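Local coordinates for protein epoxyqueuosine reductase (Streptococcus thermophilus, PDB 5D6S) that is an epoxyqueuosine reductase (QueG) family protein that binds cobalamin and two iron-sulfur (SF4) clusters, at residues A[101-106]-A[187-192]; A[118-123]-A[259-264]. All coordinates share one frame; numbering follows the deposited sequence.

Interaction 1: A[101-106]-A[187-192]; sequences YPHKLP and GSYMYL
The backbones of Tyr101 and Tyr189 come together with CA atoms 5.7 Å apart, where the loop 101-106 leaves strand 93-100, and one hydrogen bond joins them, from Tyr101 N to Tyr189 O at 2.9 Å and 166°. Tyr189 is the centre of an inverse gamma turn closed by Met190 N bonding to Ser188 O. Around this bond four aromatic side chains form a cluster. The Tyr101 ring is sandwiched: CA of Tyr189 lies over one face and CE1 of Tyr191 over the other. The Tyr191 stack is offset, the planes only 13° apart, and its closest approach is Tyr101 CD1 to Tyr191 CE1 at 3.3 Å. The overlap lies along the CD1 side of the Tyr101 ring, with Tyr191 OH near CB and CG. On the other face, CB of Tyr189 makes a CH-pi contact 4.1 Å from the Tyr101 centroid, and the edge of the Tyr189 ring is turned toward the same ring in an offset edge-to-face pair. Tyr101 OH in turn lies in the plane of the Tyr189 ring, at its edge. His103 completes the cluster: its CB sits 3.4 Å above the centre of the Tyr189 ring, while its imidazole makes an offset (parallel-displaced) stack with that ring, planes 7° apart and centroids 4.3 Å apart, with CG of His103 over CE2 of Tyr189. Tyr191 also belongs to the cobalamin pocket, and Met190 O is hydrogen-bonded to cobalamin. Tyr191 also stacks with Tyr128 at the start of helix 128-144 and pairs its backbone with Val99 of strand 93-100, while Gln267 of helix 265-268 touches both Tyr101 and Tyr189.

Interaction 2: A[118-123]-A[259-264]; sequences KITPNS and VIYGCD. With SF4 (iron/sulfur cluster), chain G.
A cluster-binding loop of the 4Fe-4S double cluster domain, 259-264, lies against 118-123, and both contribute residues to the cobalamin pocket. Lys118 and Val259 form a single beta bridge, with Ile260 N bonding to Lys118 O at 2.8 Å and CA of Val259 making a CA-H...O contact with the same oxygen. Two residues on, Thr120 N bonds to Tyr261 O at 3.0 Å. The side chain of Thr120 then takes over: with OG1 anti to the backbone N (chi1 175°), the hydroxyl donates to the syn lone pair of Asp264 OD1 at 2.7 Å, and it accepts from Asn122 N in an ST turn. OG1 is thus gripped from both segments, and Asp264 OD1 has a further, weak bond to cobalamin N40. The other carboxylate oxygen, OD2, meets the ring of Pro121 tip to tip, 3.2 Å from CD. The methyl of Thr120, CG2, lies 3.8 Å from CD2 of Tyr261 and also faces CA of Gly262. Ile119 adds its CG1 against CB of Tyr261. Cys263 CB points away from 118-123, and SG binds the iron FE2 at 2.3 Å, while its backbone N bonds to cobalamin O39. Gly262 and Asp264 thus meet Thr120, while Cys263 between them serves the cluster. Cys263 opens a Cys-x-x-Cys pattern with Cys266 at the entry to helix 265-268, and the cluster pocket also holds Cys221, Cys225 and Cys237, distant cysteines gathered around one cubane as in ferredoxin-like double-cluster domains.

From the N terminus, strand 93-100 runs into 101-106, and the same long loop later supplies 118-123 before helix 128-144. Interaction 1 closes a loop from 101-106 to 187-192, at the start of strand 190-197; interaction 2 opens inside it and closes beyond it, at 259-264, so the two cross rather than nest. The first ties the loop to the start of strand 190-197, an inner strand of the four-stranded antiparallel sheet, next to strand 93-100; the second ties it to the iron-sulfur region ahead of helix 265-268. They touch directly: Asn122 OD1 approaches Tyr191 CE1 at 3.4 Å, and Pro121 CB packs near Pro102 O. Both border the cobalamin pocket.

Interaction 1: A[101-106]-A[187-192]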
loop_
_atom_site.group_PDB
_atom_site.type_symbol
_atom_site.label_atom_id
_atom_site.label_comp_id
_atom_site.label_asym_id
_atom_site.label_seq_id
_atom_site.Cartn_x
_atom_site.Cartn_y
_atom_site.Cartn_z
ATOM N N TYR A 101 12.069 -3.499 -5.527
ATOM C CA TYR A 101 11.900 -4.375 -4.353
ATOM C C TYR A 101 11.380 -5.759 -4.749
ATOM O O TYR A 101 10.632 -5.901 -5.730
ATOM C CB TYR A 101 10.966 -3.738 -3.310
ATOM C CG TYR A 101 9.537 -3.488 -3.773
ATOM C CD1 TYR A 101 9.190 -2.304 -4.380
ATOM C CD2 TYR A 101 8.538 -4.413 -3.555
ATOM C CE1 TYR A 101 7.879 -2.044 -4.770
ATOM C CE2 TYR A 101 7.223 -4.169 -3.954
ATOM C CZ TYR A 101 6.892 -2.980 -4.560
ATOM O OH TYR A 101 5.599 -2.704 -4.982
ATOM N N PRO A 102 11.812 -6.795 -4.006
ATOM C CA PRO A 102 11.385 -8.150 -4.322
ATOM C C PRO A 102 9.902 -8.330 -4.081
ATOM O O PRO A 102 9.376 -7.794 -3.116
ATOM C CB PRO A 102 12.173 -9.015 -3.347
ATOM C CG PRO A 102 12.625 -8.095 -2.250
ATOM C CD PRO A 102 12.663 -6.715 -2.807
ATOM N N HIS A 103 9.261 -9.129 -4.920
ATOM C CA HIS A 103 7.859 -9.463 -4.763
ATOM C C HIS A 103 7.617 -10.940 -4.381
ATOM O O HIS A 103 6.526 -11.307 -3.959
ATOM C CB HIS A 103 7.107 -9.076 -6.027
ATOM C CG HIS A 103 7.145 -10.105 -7.112
ATOM N ND1 HIS A 103 8.268 -10.353 -7.878
ATOM C CD2 HIS A 103 6.177 -10.930 -7.581
ATOM C CE1 HIS A 103 7.987 -11.292 -8.765
ATOM N NE2 HIS A 103 6.725 -11.658 -8.606
ATOM N N LYS A 104 8.643 -11.773 -4.544
ATOM C CA LYS A 104 8.638 -13.164 -4.082
ATOM C C LYS A 104 9.519 -13.201 -2.857
ATOM O O LYS A 104 10.437 -12.396 -2.731
ATOM C CB LYS A 104 9.229 -14.112 -5.128
ATOM C CG LYS A 104 8.272 -14.634 -6.197
ATOM C CD LYS A 104 9.072 -15.157 -7.398
ATOM C CE LYS A 104 8.668 -16.555 -7.840
ATOM N NZ LYS A 104 7.326 -16.571 -8.469
ATOM N N LEU A 105 9.257 -14.145 -1.968
ATOM C CA LEU A 105 9.981 -14.191 -0.729
ATOM C C LEU A 105 11.240 -15.042 -0.940
ATOM O O LEU A 105 11.156 -16.176 -1.429
ATOM C CB LEU A 105 9.087 -14.752 0.382
ATOM C CG LEU A 105 9.323 -14.238 1.812
ATOM C CD1 LEU A 105 9.091 -12.748 1.940
ATOM C CD2 LEU A 105 8.416 -14.984 2.791
ATOM N N PRO A 106 12.415 -14.490 -0.590
ATOM C CA PRO A 106 13.640 -15.280 -0.663
ATOM C C PRO A 106 13.457 -16.619 0.034
ATOM O O PRO A 106 13.574 -17.672 -0.586
ATOM C CB PRO A 106 14.677 -14.421 0.094
ATOM C CG PRO A 106 14.141 -13.028 0.094
ATOM C CD PRO A 106 12.649 -13.120 -0.076
ATOM N N GLY A 187 9.759 -4.271 -13.576
ATOM C CA GLY A 187 8.311 -4.409 -13.451
ATOM C C GLY A 187 7.696 -3.187 -12.805
ATOM O O GLY A 187 8.263 -2.100 -12.891
ATOM N N SER A 188 6.531 -3.367 -12.165
ATOM C CA SER A 188 5.931 -2.325 -11.305
ATOM C C SER A 188 6.477 -2.376 -9.888
ATOM O O SER A 188 6.283 -1.430 -9.121
ATOM C CB SER A 188 4.412 -2.408 -11.277
ATOM O OG SER A 188 3.970 -3.750 -11.273
ATOM N N TYR A 189 7.218 -3.432 -9.559
ATOM C CA TYR A 189 7.784 -3.585 -8.205
ATOM C C TYR A 189 8.932 -2.629 -7.936
ATOM O O TYR A 189 10.048 -3.037 -7.599
ATOM C CB TYR A 189 8.122 -5.063 -7.882
ATOM C CG TYR A 189 6.895 -5.978 -8.026
ATOM C CD1 TYR A 189 5.723 -5.751 -7.278
ATOM C CD2 TYR A 189 6.887 -7.026 -8.934
ATOM C CE1 TYR A 189 4.607 -6.562 -7.417
ATOM C CE2 TYR A 189 5.777 -7.838 -9.072
ATOM C CZ TYR A 189 4.635 -7.605 -8.316
ATOM O OH TYR A 189 3.545 -8.446 -8.468
ATOM N N MET A 190 8.590 -1.339 -8.031
ATOM C CA MET A 190 9.481 -0.216 -7.681
ATOM C C MET A 190 8.827 0.819 -6.750
ATOM O O MET A 190 7.657 1.198 -6.944
ATOM C CB MET A 190 9.903 0.560 -8.934
ATOM C CG MET A 190 10.455 -0.267 -10.089
ATOM S SD MET A 190 10.642 0.753 -11.562
ATOM C CE MET A 190 8.937 0.984 -12.103
ATOM N N TYR A 191 9.600 1.273 -5.754
ATOM C CA TYR A 191 9.277 2.472 -4.973
ATOM C C TYR A 191 9.696 3.698 -5.767
ATOM O O TYR A 191 10.713 3.676 -6.443
ATOM C CB TYR A 191 10.055 2.507 -3.655
ATOM C CG TYR A 191 9.954 1.258 -2.785
ATOM C CD1 TYR A 191 8.725 0.678 -2.481
ATOM C CD2 TYR A 191 11.102 0.674 -2.236
ATOM C CE1 TYR A 191 8.643 -0.449 -1.670
ATOM C CE2 TYR A 191 11.018 -0.440 -1.409
ATOM C CZ TYR A 191 9.789 -1.002 -1.130
ATOM O OH TYR A 191 9.709 -2.114 -0.313
ATOM N N LEU A 192 8.919 4.767 -5.688
ATOM C CA LEU A 192 9.213 6.001 -6.419
ATOM C C LEU A 192 9.519 7.188 -5.506
ATOM O O LEU A 192 9.023 7.278 -4.393
ATOM C CB LEU A 192 8.050 6.395 -7.341
ATOM C CG LEU A 192 7.674 5.387 -8.433
ATOM C CD1 LEU A 192 6.618 5.964 -9.377
ATOM C CD2 LEU A 192 8.905 4.936 -9.203
#

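Interaction 2: A[118-123]-A[259-264]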
loop_
_atom_site.group_PDB
_atom_site.type_symbol
_atom_site.label_atom_id
_atom_site.label_comp_id
_atom_site.label_asym_id
_atom_site.label_seq_id
_atom_site.Cartn_x
_atom_site.Cartn_y
_atom_site.Cartn_z
ATOM N N LYS A 118 -0.812 -12.964 4.843
ATOM C CA LYS A 118 0.158 -12.311 3.967
ATOM C C LYS A 118 0.023 -10.805 4.108
ATOM O O LYS A 118 -1.007 -10.283 4.487
ATOM C CB LYS A 118 -0.058 -12.676 2.494
ATOM C CG LYS A 118 -0.093 -14.157 2.138
ATOM C CD LYS A 118 -0.690 -14.352 0.736
ATOM C CE LYS A 118 -1.056 -15.799 0.434
ATOM N NZ LYS A 118 0.131 -16.696 0.451
ATOM N N ILE A 119 1.060 -10.106 3.717
ATOM C CA ILE A 119 1.124 -8.671 3.848
ATOM C C ILE A 119 2.010 -8.161 2.696
ATOM O O ILE A 119 3.112 -8.627 2.522
ATOM C CB ILE A 119 1.663 -8.270 5.233
ATOM C CG1 ILE A 119 2.157 -6.801 5.100
ATOM C CG2 ILE A 119 2.670 -9.332 5.673
ATOM C CD1 ILE A 119 3.609 -6.428 5.325
ATOM N N THR A 120 1.484 -7.234 1.890
ATOM C CA THR A 120 2.095 -6.819 0.600
ATOM C C THR A 120 3.613 -6.650 0.614
ATOM O O THR A 120 4.170 -6.116 1.573
ATOM C CB THR A 120 1.500 -5.497 0.060
ATOM O OG1 THR A 120 2.216 -5.104 -1.114
ATOM C CG2 THR A 120 1.615 -4.386 1.058
ATOM N N PRO A 121 4.291 -7.108 -0.452
ATOM C CA PRO A 121 5.753 -6.952 -0.531
ATOM C C PRO A 121 6.185 -5.491 -0.522
ATOM O O PRO A 121 7.328 -5.204 -0.166
ATOM C CB PRO A 121 6.131 -7.606 -1.866
ATOM C CG PRO A 121 4.880 -8.139 -2.491
ATOM C CD PRO A 121 3.703 -7.687 -1.683
ATOM N N ASN A 122 5.264 -4.589 -0.911
ATOM C CA ASN A 122 5.450 -3.132 -0.783
ATOM C C ASN A 122 5.817 -2.693 0.633
ATOM O O ASN A 122 6.296 -1.575 0.847
ATOM C CB ASN A 122 4.171 -2.399 -1.225
ATOM C CG ASN A 122 4.397 -0.910 -1.494
ATOM O OD1 ASN A 122 5.314 -0.524 -2.214
ATOM N ND2 ASN A 122 3.558 -0.066 -0.923
ATOM N N SER A 123 5.538 -3.564 1.604
ATOM C CA SER A 123 5.793 -3.283 2.995
ATOM C C SER A 123 6.690 -4.336 3.644
ATOM O O SER A 123 6.627 -4.515 4.866
ATOM C CB SER A 123 4.474 -3.190 3.754
ATOM O OG SER A 123 4.675 -2.695 5.064
ATOM N N VAL A 259 -4.702 -11.557 3.034
ATOM C CA VAL A 259 -3.807 -10.415 2.837
ATOM C C VAL A 259 -4.268 -9.293 3.745
ATOM O O VAL A 259 -5.249 -8.608 3.424
ATOM C CB VAL A 259 -3.794 -9.933 1.368
ATOM C CG1 VAL A 259 -2.811 -8.801 1.206
ATOM C CG2 VAL A 259 -3.386 -11.064 0.430
ATOM N N ILE A 260 -3.557 -9.109 4.859
ATOM C CA ILE A 260 -3.973 -8.182 5.899
ATOM C C ILE A 260 -3.439 -6.770 5.744
ATOM O O ILE A 260 -3.705 -5.906 6.570
ATOM C CB ILE A 260 -3.583 -8.666 7.311
ATOM C CG1 ILE A 260 -2.079 -8.650 7.504
ATOM C CG2 ILE A 260 -4.198 -10.031 7.601
ATOM C CD1 ILE A 260 -1.623 -9.159 8.856
ATOM N N TYR A 261 -2.696 -6.525 4.686
ATOM C CA TYR A 261 -2.222 -5.168 4.366
ATOM C C TYR A 261 -1.877 -5.046 2.875
ATOM O O TYR A 261 -1.048 -5.783 2.353
ATOM C CB TYR A 261 -1.002 -4.775 5.207
ATOM C CG TYR A 261 -0.689 -3.309 5.079
ATOM C CD1 TYR A 261 -1.433 -2.371 5.771
ATOM C CD2 TYR A 261 0.314 -2.849 4.225
ATOM C CE1 TYR A 261 -1.194 -1.009 5.634
ATOM C CE2 TYR A 261 0.577 -1.491 4.098
ATOM C CZ TYR A 261 -0.199 -0.572 4.799
ATOM O OH TYR A 261 0.004 0.788 4.665
ATOM N N GLY A 262 -2.537 -4.124 2.188
ATOM C CA GLY A 262 -2.300 -3.936 0.765
ATOM C C GLY A 262 -2.958 -5.003 -0.085
ATOM O O GLY A 262 -3.632 -5.911 0.422
ATOM N N CYS A 263 -2.783 -4.840 -1.396
ATOM C CA CYS A 263 -3.234 -5.756 -2.402
ATOM C C CYS A 263 -2.233 -5.681 -3.550
ATOM O O CYS A 263 -1.840 -4.589 -3.965
ATOM C CB CYS A 263 -4.649 -5.363 -2.856
ATOM S SG CYS A 263 -5.371 -6.312 -4.205
ATOM N N ASP A 264 -1.890 -6.838 -4.102
ATOM C CA ASP A 264 -1.000 -6.926 -5.257
ATOM C C ASP A 264 -1.626 -7.606 -6.475
ATOM O O ASP A 264 -0.951 -7.839 -7.465
ATOM C CB ASP A 264 0.269 -7.653 -4.856
ATOM C CG ASP A 264 1.116 -6.827 -3.907
ATOM O OD1 ASP A 264 0.608 -6.461 -2.826
ATOM O OD2 ASP A 264 2.267 -6.539 -4.252
HETATM FE FE1 SF4 G . -6.722 -2.361 -5.710
HETATM FE FE2 SF4 G . -6.344 -4.911 -5.684
HETATM FE FE3 SF4 G . -5.332 -3.461 -7.603
HETATM FE FE4 SF4 G . -7.866 -3.874 -7.517
HETATM S S1 SF4 G . -6.361 -5.293 -7.765
HETATM S S2 SF4 G . -6.878 -2.057 -7.795
HETATM S S3 SF4 G . -8.135 -3.921 -5.381
HETATM S S4 SF4 G . -4.876 -3.374 -5.547
#